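Long-range contacts in extracellular ligand-binding receptor (Rhodopseudomonas palustris, PDB 3SG0), which binds the aromatic acid benzoyl-formic acid and probably serves as solute receptor for lignin-derived aromatic acids in a transport system: residues M117-A123 / Y137-D143; M129-K134 / P361-N365; G269-S273 / L352-L356. All blocks are in the same frame, centred on the assembly; numbering follows the deposited sequence. Where two conformers were deposited one is given.

Contact 1: residues M117-A123 / Y137-D143; sequences MTMAAAA and YKVVPND. With 173 (benzoyl-formic acid), chain B.
M117 and Y137 pair as parallel neighbours at the edge of the mixed sheet, T118 N donating to Y137 O (2.9 Å), and farther along the two chains part into the loops that approach the ligand. Two waters bridge the diverging backbones: one joins T118 O to V139 N, the other accepts from V140 N and donates to T118 O and A120 O. On the face of the sheet carrying M117 and Y137, the selenomethionine chain of M117 bends at chi2 and chi3 to lay CE against Y137 CB (3.7 Å), while SE makes an oblique Met-aromatic contact with the Y137 ring. On the face carrying T118 and K138 the side chains run side by side, T118 CG2 resting on K138 CB. K138 leaves its backbone with CG opposite N (chi1 179°) and stays extended as far as CE; a turn at chi4 (-70°) then brings NZ to A121 O at 2.7 Å, from well above the carbonyl plane. The same ammonium donates to V140 O and, in the amide plane on a lone pair, to N142 OD1 (2.8 Å). A121 O receives a second, longer bond from D143 N (3.3 Å), which arrives at the opposite face of that carbonyl. The carboxylate of D143 lies against A121 CB, with OD1 bonded to Y175 and H247. V140 CG1 touches both A121 CB and the phenyl ring of the ligand, at C3 (3.9 Å). A buried lysine thus ties three oxygens of the two loops together, and the bonds to A121 O hold the residue whose own N, in the preceding peptide, donates to O1B of benzoyl-formic acid at 3.0 Å, joining T99 and R198 as polar partners of the ligand.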
# COMPACT_ATOMS: atom_id res chain seq x y z
N MSE A 117 2.27 -10.14 -7.03
CA MSE A 117 1.89 -8.73 -6.99
C MSE A 117 1.63 -8.40 -5.52
O MSE A 117 0.57 -8.74 -4.99
CB MSE A 117 0.62 -8.48 -7.81
CG MSE A 117 0.57 -9.19 -9.15
SE MSE A 117 1.98 -8.74 -10.39
CE MSE A 117 1.49 -6.86 -10.67
N THR A 118 2.58 -7.79 -4.83
CA THR A 118 2.34 -7.47 -3.44
C THR A 118 1.47 -6.22 -3.33
O THR A 118 1.55 -5.33 -4.17
CB THR A 118 3.64 -7.32 -2.64
OG1 THR A 118 3.32 -7.13 -1.26
CG2 THR A 118 4.48 -6.13 -3.10
N MSE A 119 0.63 -6.17 -2.29
CA MSE A 119 -0.24 -5.01 -2.08
C MSE A 119 0.24 -4.11 -0.94
O MSE A 119 -0.44 -3.14 -0.57
CB MSE A 119 -1.69 -5.46 -1.85
CG MSE A 119 -2.27 -6.19 -3.06
SE MSE A 119 -4.12 -6.70 -2.84
CE MSE A 119 -3.89 -8.14 -1.54
N ALA A 120 1.42 -4.40 -0.40
CA ALA A 120 1.97 -3.66 0.72
C ALA A 120 2.94 -2.57 0.25
O ALA A 120 3.18 -2.42 -0.95
CB ALA A 120 2.63 -4.63 1.69
N ALA A 121 3.49 -1.82 1.20
CA ALA A 121 4.10 -0.52 0.87
C ALA A 121 5.62 -0.40 0.99
O ALA A 121 6.21 0.44 0.32
CB ALA A 121 3.46 0.58 1.72
N ALA A 122 6.25 -1.16 1.87
CA ALA A 122 7.67 -0.91 2.17
C ALA A 122 8.59 -1.16 0.98
O ALA A 122 8.43 -2.14 0.25
CB ALA A 122 8.13 -1.72 3.35
N ALA A 123 9.57 -0.28 0.79
CA ALA A 123 10.49 -0.39 -0.34
C ALA A 123 11.19 -1.74 -0.41
O ALA A 123 11.43 -2.26 -1.50
CB ALA A 123 11.51 0.72 -0.29
N TYR A 137 6.20 -7.69 -8.11
CA TYR A 137 5.81 -6.36 -8.56
C TYR A 137 4.99 -5.69 -7.48
O TYR A 137 4.43 -6.37 -6.61
CB TYR A 137 5.05 -6.44 -9.89
CG TYR A 137 5.93 -6.94 -10.99
CD1 TYR A 137 6.80 -6.08 -11.65
CD2 TYR A 137 5.96 -8.29 -11.33
CE1 TYR A 137 7.64 -6.54 -12.64
CE2 TYR A 137 6.81 -8.76 -12.32
CZ TYR A 137 7.65 -7.88 -12.96
OH TYR A 137 8.51 -8.30 -13.95
N LYS A 138 4.90 -4.37 -7.54
CA LYS A 138 4.38 -3.62 -6.40
C LYS A 138 3.74 -2.31 -6.83
O LYS A 138 4.43 -1.36 -7.16
CB LYS A 138 5.55 -3.35 -5.44
CG LYS A 138 5.21 -2.56 -4.20
CD LYS A 138 6.43 -2.49 -3.28
CE LYS A 138 6.17 -1.69 -2.03
NZ LYS A 138 6.01 -0.25 -2.33
N VAL A 139 2.41 -2.26 -6.80
CA VAL A 139 1.71 -1.06 -7.25
C VAL A 139 1.68 0.09 -6.24
O VAL A 139 1.52 1.24 -6.66
CB VAL A 139 0.28 -1.34 -7.74
CG1 VAL A 139 0.31 -2.25 -8.96
CG2 VAL A 139 -0.61 -1.88 -6.62
N VAL A 140 1.81 -0.16 -4.94
CA VAL A 140 1.81 0.95 -3.99
C VAL A 140 3.18 1.61 -4.07
O VAL A 140 4.19 0.92 -4.06
CB VAL A 140 1.57 0.45 -2.55
CG1 VAL A 140 1.71 1.60 -1.56
CG2 VAL A 140 0.19 -0.18 -2.44
N PRO A 141 3.24 2.95 -4.19
CA PRO A 141 4.58 3.56 -4.25
C PRO A 141 5.44 3.24 -3.04
O PRO A 141 4.97 3.23 -1.90
CB PRO A 141 4.26 5.06 -4.32
CG PRO A 141 2.91 5.11 -4.99
CD PRO A 141 2.18 3.96 -4.36
N ASN A 142 6.72 2.99 -3.30
CA ASN A 142 7.66 2.72 -2.23
C ASN A 142 7.64 3.81 -1.17
O ASN A 142 7.66 5.01 -1.48
CB ASN A 142 9.08 2.59 -2.79
CG ASN A 142 9.31 1.29 -3.54
OD1 ASN A 142 8.52 0.35 -3.48
ND2 ASN A 142 10.42 1.23 -4.26
N ASP A 143 7.65 3.39 0.09
CA ASP A 143 7.56 4.33 1.20
C ASP A 143 8.68 5.34 1.24
O ASP A 143 8.49 6.43 1.77
CB ASP A 143 7.49 3.59 2.54
CG ASP A 143 6.14 2.95 2.78
OD1 ASP A 143 5.12 3.61 2.48
OD2 ASP A 143 6.12 1.80 3.25
O1B 173 B . 2.83 -2.11 4.07
C1 173 B . 2.22 -2.10 5.10
O1A 173 B . 2.57 -2.86 6.21
C2 173 B . 1.14 -1.08 5.33
O2 173 B . 0.71 -0.89 6.43
C1G 173 B . 0.60 -0.37 4.13
C2D 173 B . 0.26 -1.18 2.88
C2E 173 B . -0.26 -0.48 1.65
C3 173 B . -0.43 1.04 1.67
C1E 173 B . -0.07 1.83 2.94
C1D 173 B . 0.44 1.14 4.18
O HOH W 1 1.27 -5.00 -6.92
O HOH W 2 1.92 -2.67 -3.50

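Contact 2: residues M129-K134 / P361-N365; sequences MDERRK and PDNHN
M129 meets the 361-365 loop along its entire side chain, a small example of how a flexible selenoether chain fits itself to a backbone and a ring at once, here joining the loop before strand 136-138 to the one before strand 373-378. Its CB lies 3.7 Å from D362 O, with D362 OD1 slightly farther off. CG stands opposite the backbone N (chi1 -177°) and reaches P361 O; SE passes the same carbonyl at 4.0 Å. Bends at chi2 and chi3 then fold the selenomethionine back, placing CE over one face of the H364 imidazole, 3.6 Å from the ring centroid and 15° off its normal: a CH-pi contact, with SE above the same ring. H364 turns its edge to the other loop, K134 O lying near the ring plane by CE1 (3.1 Å). K134 starts away from the 361-365 loop, but its long chain returns, and NZ donates to P361 O (2.8 Å) from above the carbonyl plane. Water bridges NZ to D362 OD1, and a second water links M129 N with D362 O. In this partly buried contact the imidazole of H364 is fixed in its rotation by V136 O at ND1 and E345 at NE2, so that it offers a steady face to the M129 methyl, while the ammonium of K134 is shared between P361 O and water.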
# COMPACT_ATOMS: atom_id res chain seq x y z
N MSE A 129 16.74 -4.45 -6.34
CA MSE A 129 16.47 -5.66 -7.08
C MSE A 129 17.43 -6.78 -6.67
O MSE A 129 18.59 -6.55 -6.30
CB MSE A 129 16.60 -5.37 -8.57
CG MSE A 129 16.29 -6.53 -9.50
SE MSE A 129 14.55 -7.37 -9.19
CE MSE A 129 13.46 -5.77 -9.24
N ASP A 130 16.93 -8.01 -6.70
CA ASP A 130 17.78 -9.18 -6.56
C ASP A 130 17.13 -10.31 -7.34
O ASP A 130 16.13 -10.10 -8.03
CB ASP A 130 18.07 -9.52 -5.09
CG ASP A 130 16.83 -9.88 -4.30
OD1 ASP A 130 15.92 -10.54 -4.87
OD2 ASP A 130 16.75 -9.51 -3.11
N GLU A 131 17.71 -11.51 -7.24
CA GLU A 131 17.28 -12.62 -8.06
C GLU A 131 15.90 -13.17 -7.67
O GLU A 131 15.29 -13.92 -8.43
CB GLU A 131 18.35 -13.72 -8.04
CG GLU A 131 18.34 -14.65 -6.83
CD GLU A 131 18.91 -14.07 -5.56
OE1 GLU A 131 19.35 -12.90 -5.51
OE2 GLU A 131 18.91 -14.82 -4.57
N ARG A 132 15.42 -12.81 -6.48
CA ARG A 132 14.11 -13.24 -6.01
C ARG A 132 13.05 -12.20 -6.30
O ARG A 132 11.94 -12.51 -6.74
CB ARG A 132 14.16 -13.54 -4.51
CG ARG A 132 14.93 -14.81 -4.18
CD ARG A 132 15.33 -14.86 -2.71
NE ARG A 132 16.29 -13.80 -2.39
CZ ARG A 132 16.24 -13.07 -1.28
NH1 ARG A 132 15.30 -13.28 -0.38
NH2 ARG A 132 17.15 -12.13 -1.08
N ARG A 133 13.39 -10.94 -6.05
CA ARG A 133 12.50 -9.82 -6.31
C ARG A 133 12.23 -9.65 -7.80
O ARG A 133 11.32 -8.92 -8.19
CB ARG A 133 13.03 -8.55 -5.64
CG ARG A 133 12.89 -8.62 -4.12
CD ARG A 133 13.83 -7.66 -3.40
NE ARG A 133 13.49 -7.56 -1.98
CZ ARG A 133 13.79 -8.46 -1.05
NH1 ARG A 133 14.51 -9.54 -1.36
NH2 ARG A 133 13.37 -8.28 0.20
N LYS A 134 12.99 -10.35 -8.66
CA LYS A 134 12.65 -10.43 -10.08
C LYS A 134 11.23 -10.92 -10.29
O LYS A 134 10.63 -10.65 -11.33
CB LYS A 134 13.58 -11.38 -10.83
CG LYS A 134 14.85 -10.76 -11.34
CD LYS A 134 14.62 -9.70 -12.39
CE LYS A 134 15.93 -9.03 -12.64
NZ LYS A 134 15.76 -7.89 -13.55
N PRO A 361 13.70 -3.50 -15.52
CA PRO A 361 14.22 -4.72 -14.89
C PRO A 361 14.69 -4.50 -13.45
O PRO A 361 14.64 -5.44 -12.64
CB PRO A 361 15.38 -5.11 -15.82
CG PRO A 361 14.94 -4.60 -17.16
CD PRO A 361 14.29 -3.27 -16.85
N ASP A 362 15.13 -3.30 -13.11
CA ASP A 362 15.61 -3.03 -11.76
C ASP A 362 14.59 -2.38 -10.84
O ASP A 362 14.73 -2.41 -9.61
CB ASP A 362 16.90 -2.21 -11.81
CG ASP A 362 18.06 -3.01 -12.35
OD1 ASP A 362 18.26 -4.15 -11.87
OD2 ASP A 362 18.74 -2.53 -13.28
N ASN A 363 13.55 -1.80 -11.43
CA ASN A 363 12.51 -1.12 -10.67
C ASN A 363 11.15 -1.78 -10.90
O ASN A 363 10.49 -1.54 -11.91
CB ASN A 363 12.45 0.36 -11.03
CG ASN A 363 11.53 1.13 -10.12
OD1 ASN A 363 10.77 0.53 -9.34
ND2 ASN A 363 11.55 2.45 -10.21
N HIS A 364 10.76 -2.63 -9.96
CA HIS A 364 9.49 -3.34 -10.04
C HIS A 364 8.39 -2.64 -9.24
O HIS A 364 7.33 -3.23 -8.97
CB HIS A 364 9.67 -4.78 -9.59
CG HIS A 364 10.25 -5.68 -10.63
ND1 HIS A 364 10.17 -7.05 -10.54
CD2 HIS A 364 10.90 -5.41 -11.80
CE1 HIS A 364 10.74 -7.59 -11.61
NE2 HIS A 364 11.20 -6.62 -12.38
N ASN A 365 8.64 -1.39 -8.88
CA ASN A 365 7.65 -0.50 -8.26
C ASN A 365 7.11 0.45 -9.33
O ASN A 365 5.92 0.43 -9.65
CB ASN A 365 8.31 0.25 -7.10
CG ASN A 365 7.34 1.11 -6.30
OD1 ASN A 365 7.69 2.23 -5.90
ND2 ASN A 365 6.15 0.59 -6.01
O HOH W 3 16.84 -1.93 -7.74
O HOH W 4 18.18 -6.58 -13.80

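Contact 3: residues G269-S273 / L352-L356; sequences GEAFS and LNNGL
E270, A271 and F272 face a type I beta turn, L352 to G355, that connects the two strands of a small antiparallel hairpin in this periplasmic binding protein. The first NH groups of the short helix 271-274 meet the carbonyls of the turn: F272 N donates to N353 O (3.2 Å), with the donor in the carbonyl plane, and a water carries A271 N to N354 O. The side chains are set around this backbone link. F272 has CG opposite its backbone N (chi1 178°), which carries the ring across N353 at a slant, its edge to the amide; N353 OD1 lies near the ring plane, 3.7 Å from CD1, where the slightly positive ring hydrogens suit an oxygen. Ring and amide planes are turned 68° from each other. N353 ND2 donates to D313 of helix 306-328, an arrangement that leaves OD1 at the phenyl edge. K288 makes a cation-pi contact with F272 and bonds to its carbonyl.

E270 and N354 lie alongside each other, pointing the same way. In the glutamate chi1 (-71°) sets the methylene CG against N354 OD1, and the bend at chi2 (74°) turns the carboxylate on toward H247. The two polar ends look to different partners: E270 OE2 to H247 and N354 ND2 to D313. D313 therefore receives both asparagines of the turn, one on each carboxylate oxygen, and holds both amides in place. A271 adds its methyl against the central carbonyl of the turn, with CB 3.8 Å from N353 O. The nearest side-chain approach of the glutamate is E270 CG to N354 OD1, at 3.3 Å.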
# COMPACT_ATOMS: atom_id res chain seq x y z
N GLY A 269 0.79 10.75 -0.13
CA GLY A 269 0.06 9.60 -0.63
C GLY A 269 -0.17 9.63 -2.13
O GLY A 269 0.55 10.29 -2.89
N GLU A 270 -1.18 8.88 -2.53
CA GLU A 270 -1.42 8.53 -3.92
C GLU A 270 -2.42 9.45 -4.62
O GLU A 270 -3.28 10.05 -3.98
CB GLU A 270 -1.95 7.09 -4.02
CG GLU A 270 -0.92 6.02 -3.73
CD GLU A 270 -0.58 5.89 -2.25
OE1 GLU A 270 -1.48 5.69 -1.41
OE2 GLU A 270 0.63 5.97 -1.95
N ALA A 271 -2.33 9.47 -5.94
CA ALA A 271 -3.26 10.25 -6.77
C ALA A 271 -4.70 9.98 -6.40
O ALA A 271 -5.51 10.90 -6.34
CB ALA A 271 -3.03 9.95 -8.23
N PHE A 272 -5.03 8.71 -6.14
CA PHE A 272 -6.40 8.33 -5.78
C PHE A 272 -6.96 9.23 -4.69
O PHE A 272 -8.13 9.64 -4.74
CB PHE A 272 -6.38 6.87 -5.32
CG PHE A 272 -7.71 6.31 -4.86
CD1 PHE A 272 -8.45 5.47 -5.68
CD2 PHE A 272 -8.18 6.56 -3.58
CE1 PHE A 272 -9.65 4.91 -5.24
CE2 PHE A 272 -9.38 6.01 -3.14
CZ PHE A 272 -10.11 5.18 -3.98
N SER A 273 -6.14 9.53 -3.69
CA SER A 273 -6.62 10.30 -2.54
C SER A 273 -6.87 11.76 -2.84
O SER A 273 -7.66 12.42 -2.16
CB SER A 273 -5.62 10.19 -1.39
OG SER A 273 -5.44 8.84 -0.99
N LEU A 352 -1.88 4.57 -13.17
CA LEU A 352 -2.61 3.74 -12.22
C LEU A 352 -3.21 4.66 -11.17
O LEU A 352 -2.83 5.82 -11.06
CB LEU A 352 -1.65 2.75 -11.55
CG LEU A 352 -1.04 1.68 -12.45
CD1 LEU A 352 -0.03 0.86 -11.69
CD2 LEU A 352 -2.12 0.78 -13.06
N ASN A 353 -4.12 4.13 -10.36
CA ASN A 353 -4.62 4.89 -9.22
C ASN A 353 -3.52 5.25 -8.24
O ASN A 353 -3.59 6.26 -7.53
CB ASN A 353 -5.72 4.12 -8.53
CG ASN A 353 -6.98 4.11 -9.34
OD1 ASN A 353 -7.76 5.06 -9.28
ND2 ASN A 353 -7.18 3.06 -10.14
N ASN A 354 -2.47 4.43 -8.23
CA ASN A 354 -1.33 4.62 -7.36
C ASN A 354 -0.30 5.61 -7.90
O ASN A 354 0.62 5.98 -7.17
CB ASN A 354 -0.67 3.27 -7.06
CG ASN A 354 -1.29 2.58 -5.87
OD1 ASN A 354 -0.97 2.92 -4.73
ND2 ASN A 354 -2.15 1.60 -6.10
N GLY A 355 -0.42 6.01 -9.16
CA GLY A 355 0.53 6.94 -9.76
C GLY A 355 0.89 6.56 -11.17
O GLY A 355 0.32 5.63 -11.75
N LEU A 356 1.84 7.30 -11.74
CA LEU A 356 2.33 7.02 -13.09
C LEU A 356 3.45 6.01 -13.02
O LEU A 356 4.53 6.29 -12.47
CB LEU A 356 2.80 8.30 -13.78
CG LEU A 356 3.31 8.11 -15.21
CD1 LEU A 356 2.18 7.65 -16.13
CD2 LEU A 356 3.92 9.40 -15.73
O HOH W 5 0.28 8.70 -6.88

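Contacts 1 and 3 are buried, whereas contact 2 lies farther out and is partly open to solvent. The three are joined through 137-143: N365 of contact 2 gives its amide ND2 to K138 O and V140 O, while N354 and E270 of contact 3 pack on V139, V140 and P141. H364 of contact 2 also stacks on Y137 of contact 1. Contacts 2 and 3 do not touch, although both use the chain between helix 334-344 and strand 373-378. Chemistry follows place: a buried ammonium binding oxygens of the loops that reach the ligand in contact 1, a methyl over an imidazole face with watery edges in contact 2, and backbone-to-turn bonding with amides held by D313 in contact 3.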